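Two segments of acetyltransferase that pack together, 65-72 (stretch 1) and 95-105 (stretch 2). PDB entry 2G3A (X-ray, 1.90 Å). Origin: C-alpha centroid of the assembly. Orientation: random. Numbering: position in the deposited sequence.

Stretch 1, residues 65-72: GGLVGHTA
Stretch 2 95-105: KLLAMAEEEAR

A helix laid against a β-strand can pack without a single hydrogen bond between them, and this acetyltransferase offers a compact example. Strand 65-72 and helix 95-105 run in broadly the same direction, their axes crossing at -36° and approaching to 8.6 Å. The register is set by Leu67 CA and Leu96 CA, 6.5 Å apart, and by Thr71 CA and Ala104 CA, 6.9 Å apart: four steps along the strand match eight along the helix, a little over two turns.

Within the helix, phi/psi values cluster near -64/-42, with i to i+4 bonds such as Ala100 N to Leu96 O at 3.0 Å; the strand is extended throughout, Leu67 at -132/136 and Thr71 at -110/139, with Gly65 (173/-167) and Gly66 at positive phi.

Apolar packing centres on Leu67 (chi1 t, chi2 t), which points toward the helix and meets the small Ala100. Leu67 CD1 lies 3.9 Å from Ala100 CB and 4.2 Å from both Leu97 CD2 and Leu96 CB; it also touches Leu96 O at 3.7 Å, a van der Waals contact. Leu96 and Leu97 are both m, t; the CA-to-CB bond of Leu97 points away, but its end comes nearer. Farther along, Thr71 (chi1 p) brings CG2 to 4.2 Å from Ala104 CB.

Gly66, at 137/-157, puts its C 3.9 Å from Leu96 CD1; a CB there would jam against the preceding carbonyl O.

No salt bridge crosses the interface; within the helix Arg105 NE and Glu101 OE2 pair at 2.8 Å, one turn apart.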

ATOM      1  N   GLY A  65     -16.307   5.092  11.756  1.00 26.30           N
ATOM      2  CA  GLY A  65     -14.851   4.959  11.788  1.00 25.21           C
ATOM      3  C   GLY A  65     -14.463   3.490  11.847  1.00 23.89           C
ATOM      4  O   GLY A  65     -15.303   2.610  11.623  1.00 22.14           O
ATOM      5  N   GLY A  66     -13.198   3.229  12.157  1.00 22.30           N
ATOM      6  CA  GLY A  66     -12.717   1.858  12.284  1.00 21.88           C
ATOM      7  C   GLY A  66     -11.364   1.599  11.657  1.00 22.36           C
ATOM      8  O   GLY A  66     -10.578   2.515  11.459  1.00 21.33           O
ATOM      9  N   LEU A  67     -11.126   0.330  11.331  1.00 21.58           N
ATOM     10  CA  LEU A  67      -9.866  -0.140  10.814  1.00 23.09           C
ATOM     11  C   LEU A  67     -10.133  -1.005   9.583  1.00 21.82           C
ATOM     12  O   LEU A  67     -11.066  -1.830   9.571  1.00 21.33           O
ATOM     13  CB  LEU A  67      -9.105  -0.910  11.914  1.00 22.81           C
ATOM     14  CG  LEU A  67      -7.743  -1.535  11.614  1.00 22.10           C
ATOM     15  CD1 LEU A  67      -6.920  -1.675  12.901  1.00 24.20           C
ATOM     16  CD2 LEU A  67      -7.840  -2.889  10.861  1.00 22.12           C
ATOM     17  N   VAL A  68      -9.333  -0.779   8.546  1.00 20.70           N
ATOM     18  CA  VAL A  68      -9.368  -1.584   7.319  1.00 22.95           C
ATOM     19  C   VAL A  68      -7.999  -2.210   7.123  1.00 24.72           C
ATOM     20  O   VAL A  68      -6.977  -1.510   7.125  1.00 23.16           O
ATOM     21  CB  VAL A  68      -9.749  -0.728   6.083  1.00 25.00           C
ATOM     22  CG1 VAL A  68      -9.741  -1.577   4.786  1.00 27.39           C
ATOM     23  CG2 VAL A  68     -11.120  -0.088   6.274  1.00 27.68           C
ATOM     24  N   GLY A  69      -7.961  -3.527   6.977  1.00 24.23           N
ATOM     25  CA  GLY A  69      -6.695  -4.194   6.697  1.00 25.12           C
ATOM     26  C   GLY A  69      -6.866  -5.578   6.138  1.00 24.85           C
ATOM     27  O   GLY A  69      -7.929  -5.929   5.639  1.00 21.26           O
ATOM     28  N   HIS A  70      -5.809  -6.375   6.209  1.00 24.62           N
ATOM     29  CA  HIS A  70      -5.892  -7.764   5.756  1.00 25.65           C
ATOM     30  C   HIS A  70      -4.704  -8.560   6.259  1.00 25.27           C
ATOM     31  O   HIS A  70      -3.672  -7.997   6.615  1.00 25.26           O
ATOM     32  CB  HIS A  70      -5.964  -7.860   4.223  1.00 26.95           C
ATOM     33  CG  HIS A  70      -4.712  -7.420   3.528  1.00 26.37           C
ATOM     34  ND1 HIS A  70      -4.543  -6.144   3.038  1.00 28.22           N
ATOM     35  CD2 HIS A  70      -3.577  -8.093   3.225  1.00 26.64           C
ATOM     36  CE1 HIS A  70      -3.353  -6.045   2.473  1.00 32.63           C
ATOM     37  NE2 HIS A  70      -2.747  -7.215   2.574  1.00 29.87           N
ATOM     38  N   THR A  71      -4.853  -9.878   6.278  1.00 24.30           N
ATOM     39  CA  THR A  71      -3.722 -10.739   6.568  1.00 23.01           C
ATOM     40  C   THR A  71      -3.338 -11.485   5.293  1.00 21.04           C
ATOM     41  O   THR A  71      -4.210 -11.905   4.534  1.00 21.43           O
ATOM     42  CB  THR A  71      -4.044 -11.727   7.691  1.00 22.99           C
ATOM     43  OG1 THR A  71      -5.201 -12.485   7.323  1.00 21.59           O
ATOM     44  CG2 THR A  71      -4.332 -10.965   8.991  1.00 22.10           C
ATOM     45  N   ALA A  72      -2.033 -11.616   5.055  1.00 20.52           N
ATOM     46  CA  ALA A  72      -1.502 -12.379   3.918  1.00 20.73           C
ATOM     47  C   ALA A  72      -0.088 -12.827   4.246  1.00 22.63           C
ATOM     48  O   ALA A  72       0.691 -12.050   4.821  1.00 20.41           O
ATOM     49  CB  ALA A  72      -1.495 -11.516   2.663  1.00 22.34           C
ATOM     50  N   LYS A  95      -7.506   0.349  20.800  1.00 23.71           N
ATOM     51  CA  LYS A  95      -8.516  -0.703  20.897  1.00 22.93           C
ATOM     52  C   LYS A  95      -8.705  -1.394  19.553  1.00 23.57           C
ATOM     53  O   LYS A  95      -8.832  -2.616  19.495  1.00 21.18           O
ATOM     54  CB  LYS A  95      -9.849  -0.147  21.409  1.00 23.58           C
ATOM     55  CG  LYS A  95     -10.977  -1.188  21.459  1.00 20.71           C
ATOM     56  CD  LYS A  95     -12.179  -0.669  22.230  1.00 24.70           C
ATOM     57  CE  LYS A  95     -13.245  -1.756  22.402  1.00 27.37           C
ATOM     58  NZ  LYS A  95     -14.377  -1.242  23.227  1.00 31.31           N
ATOM     59  N   LEU A  96      -8.759  -0.601  18.483  1.00 22.37           N
ATOM     60  CA  LEU A  96      -8.859  -1.133  17.127  1.00 22.56           C
ATOM     61  C   LEU A  96      -7.638  -1.969  16.788  1.00 20.99           C
ATOM     62  O   LEU A  96      -7.775  -3.062  16.251  1.00 21.82           O
ATOM     63  CB  LEU A  96      -9.035  -0.001  16.099  1.00 21.40           C
ATOM     64  CG  LEU A  96     -10.350   0.788  16.175  1.00 18.99           C
ATOM     65  CD1 LEU A  96     -10.222   2.074  15.399  1.00 18.51           C
ATOM     66  CD2 LEU A  96     -11.541  -0.032  15.679  1.00 22.02           C
ATOM     67  N   LEU A  97      -6.448  -1.469  17.133  1.00 21.18           N
ATOM     68  CA  LEU A  97      -5.221  -2.240  16.903  1.00 22.05           C
ATOM     69  C   LEU A  97      -5.199  -3.555  17.695  1.00 24.37           C
ATOM     70  O   LEU A  97      -4.735  -4.585  17.200  1.00 24.26           O
ATOM     71  CB  LEU A  97      -3.993  -1.405  17.243  1.00 20.72           C
ATOM     72  CG  LEU A  97      -3.762  -0.196  16.314  1.00 19.43           C
ATOM     73  CD1 LEU A  97      -2.689   0.695  16.927  1.00 25.66           C
ATOM     74  CD2 LEU A  97      -3.381  -0.663  14.881  1.00 24.04           C
ATOM     75  N   ALA A  98      -5.678  -3.502  18.935  1.00 24.44           N
ATOM     76  CA  ALA A  98      -5.751  -4.696  19.782  1.00 21.56           C
ATOM     77  C   ALA A  98      -6.746  -5.730  19.243  1.00 21.74           C
ATOM     78  O   ALA A  98      -6.471  -6.942  19.260  1.00 21.10           O
ATOM     79  CB  ALA A  98      -6.085  -4.303  21.234  1.00 21.74           C
HETATM   80  N   MSE A  99      -7.877  -5.265  18.722  1.00 23.02           N
HETATM   81  CA  MSE A  99      -8.852  -6.186  18.119  1.00 26.11           C
HETATM   82  C   MSE A  99      -8.315  -6.842  16.847  1.00 22.93           C
HETATM   83  O   MSE A  99      -8.519  -8.045  16.617  1.00 21.37           O
HETATM   84  CB  MSE A  99     -10.158  -5.467  17.818  1.00 25.47           C
HETATM   85  CG  MSE A  99     -10.895  -5.008  19.065  1.00 28.86           C
HETATM   86 SE   MSE A  99     -12.555  -4.126  18.579  1.00 40.17          SE
HETATM   87  CE  MSE A  99     -13.447  -5.570  17.561  1.00 25.91           C
ATOM     88  N   ALA A 100      -7.622  -6.053  16.029  1.00 23.47           N
ATOM     89  CA  ALA A 100      -6.965  -6.561  14.815  1.00 21.01           C
ATOM     90  C   ALA A 100      -5.854  -7.559  15.153  1.00 21.88           C
ATOM     91  O   ALA A 100      -5.753  -8.615  14.526  1.00 25.31           O
ATOM     92  CB  ALA A 100      -6.413  -5.393  13.980  1.00 20.79           C
ATOM     93  N   GLU A 101      -5.016  -7.229  16.135  1.00 20.90           N
ATOM     94  CA  GLU A 101      -3.930  -8.135  16.521  1.00 21.80           C
ATOM     95  C   GLU A 101      -4.473  -9.470  17.047  1.00 23.89           C
ATOM     96  O   GLU A 101      -3.974 -10.548  16.683  1.00 23.10           O
ATOM     97  CB  GLU A 101      -3.010  -7.497  17.550  1.00 20.29           C
ATOM     98  CG  GLU A 101      -1.972  -8.490  18.076  1.00 20.13           C
ATOM     99  CD  GLU A 101      -0.834  -7.829  18.820  1.00 24.69           C
ATOM    100  OE1 GLU A 101      -0.682  -6.600  18.730  1.00 22.14           O
ATOM    101  OE2 GLU A 101      -0.069  -8.550  19.487  1.00 25.40           O
ATOM    102  N   GLU A 102      -5.482  -9.390  17.907  1.00 24.41           N
ATOM    103  CA  GLU A 102      -6.135 -10.591  18.419  1.00 26.07           C
ATOM    104  C   GLU A 102      -6.605 -11.501  17.285  1.00 24.85           C
ATOM    105  O   GLU A 102      -6.379 -12.714  17.330  1.00 24.32           O
ATOM    106  CB  GLU A 102      -7.289 -10.230  19.366  1.00 26.64           C
ATOM    107  CG  GLU A 102      -7.989 -11.436  19.969  1.00 26.58           C
ATOM    108  CD  GLU A 102      -9.084 -11.062  20.950  1.00 32.13           C
ATOM    109  OE1 GLU A 102      -9.123  -9.893  21.407  1.00 40.37           O
ATOM    110  OE2 GLU A 102      -9.904 -11.946  21.272  1.00 36.01           O
ATOM    111  N   GLU A 103      -7.263 -10.921  16.280  1.00 24.64           N
ATOM    112  CA  GLU A 103      -7.779 -11.695  15.135  1.00 25.45           C
ATOM    113  C   GLU A 103      -6.634 -12.245  14.283  1.00 25.10           C
ATOM    114  O   GLU A 103      -6.671 -13.408  13.848  1.00 22.77           O
ATOM    115  CB  GLU A 103      -8.775 -10.860  14.307  1.00 26.56           C
ATOM    116  CG  GLU A 103      -9.338 -11.521  13.017  1.00 26.12           C
ATOM    117  CD  GLU A 103      -9.982 -12.894  13.230  1.00 28.66           C
ATOM    118  OE1 GLU A 103     -10.365 -13.218  14.372  1.00 27.03           O
ATOM    119  OE2 GLU A 103     -10.110 -13.644  12.236  1.00 31.33           O
ATOM    120  N   ALA A 104      -5.592 -11.431  14.090  1.00 25.01           N
ATOM    121  CA  ALA A 104      -4.413 -11.857  13.328  1.00 23.98           C
ATOM    122  C   ALA A 104      -3.691 -13.012  14.018  1.00 22.95           C
ATOM    123  O   ALA A 104      -3.289 -13.973  13.363  1.00 22.67           O
ATOM    124  CB  ALA A 104      -3.461 -10.683  13.097  1.00 23.00           C
ATOM    125  N   ARG A 105      -3.555 -12.934  15.338  1.00 23.24           N
ATOM    126  CA  ARG A 105      -2.966 -14.046  16.095  1.00 25.90           C
ATOM    127  C   ARG A 105      -3.795 -15.321  15.948  1.00 26.14           C
ATOM    128  O   ARG A 105      -3.243 -16.409  15.757  1.00 26.08           O
ATOM    129  CB  ARG A 105      -2.797 -13.678  17.566  1.00 27.39           C
ATOM    130  CG  ARG A 105      -1.652 -12.702  17.812  1.00 24.02           C
ATOM    131  CD  ARG A 105      -1.700 -12.215  19.253  1.00 27.94           C
ATOM    132  NE  ARG A 105      -0.610 -11.297  19.567  1.00 21.58           N
ATOM    133  CZ  ARG A 105       0.542 -11.656  20.134  1.00 27.72           C
ATOM    134  NH1 ARG A 105       0.783 -12.918  20.444  1.00 23.13           N
ATOM    135  NH2 ARG A 105       1.459 -10.747  20.395  1.00 23.80           N
TER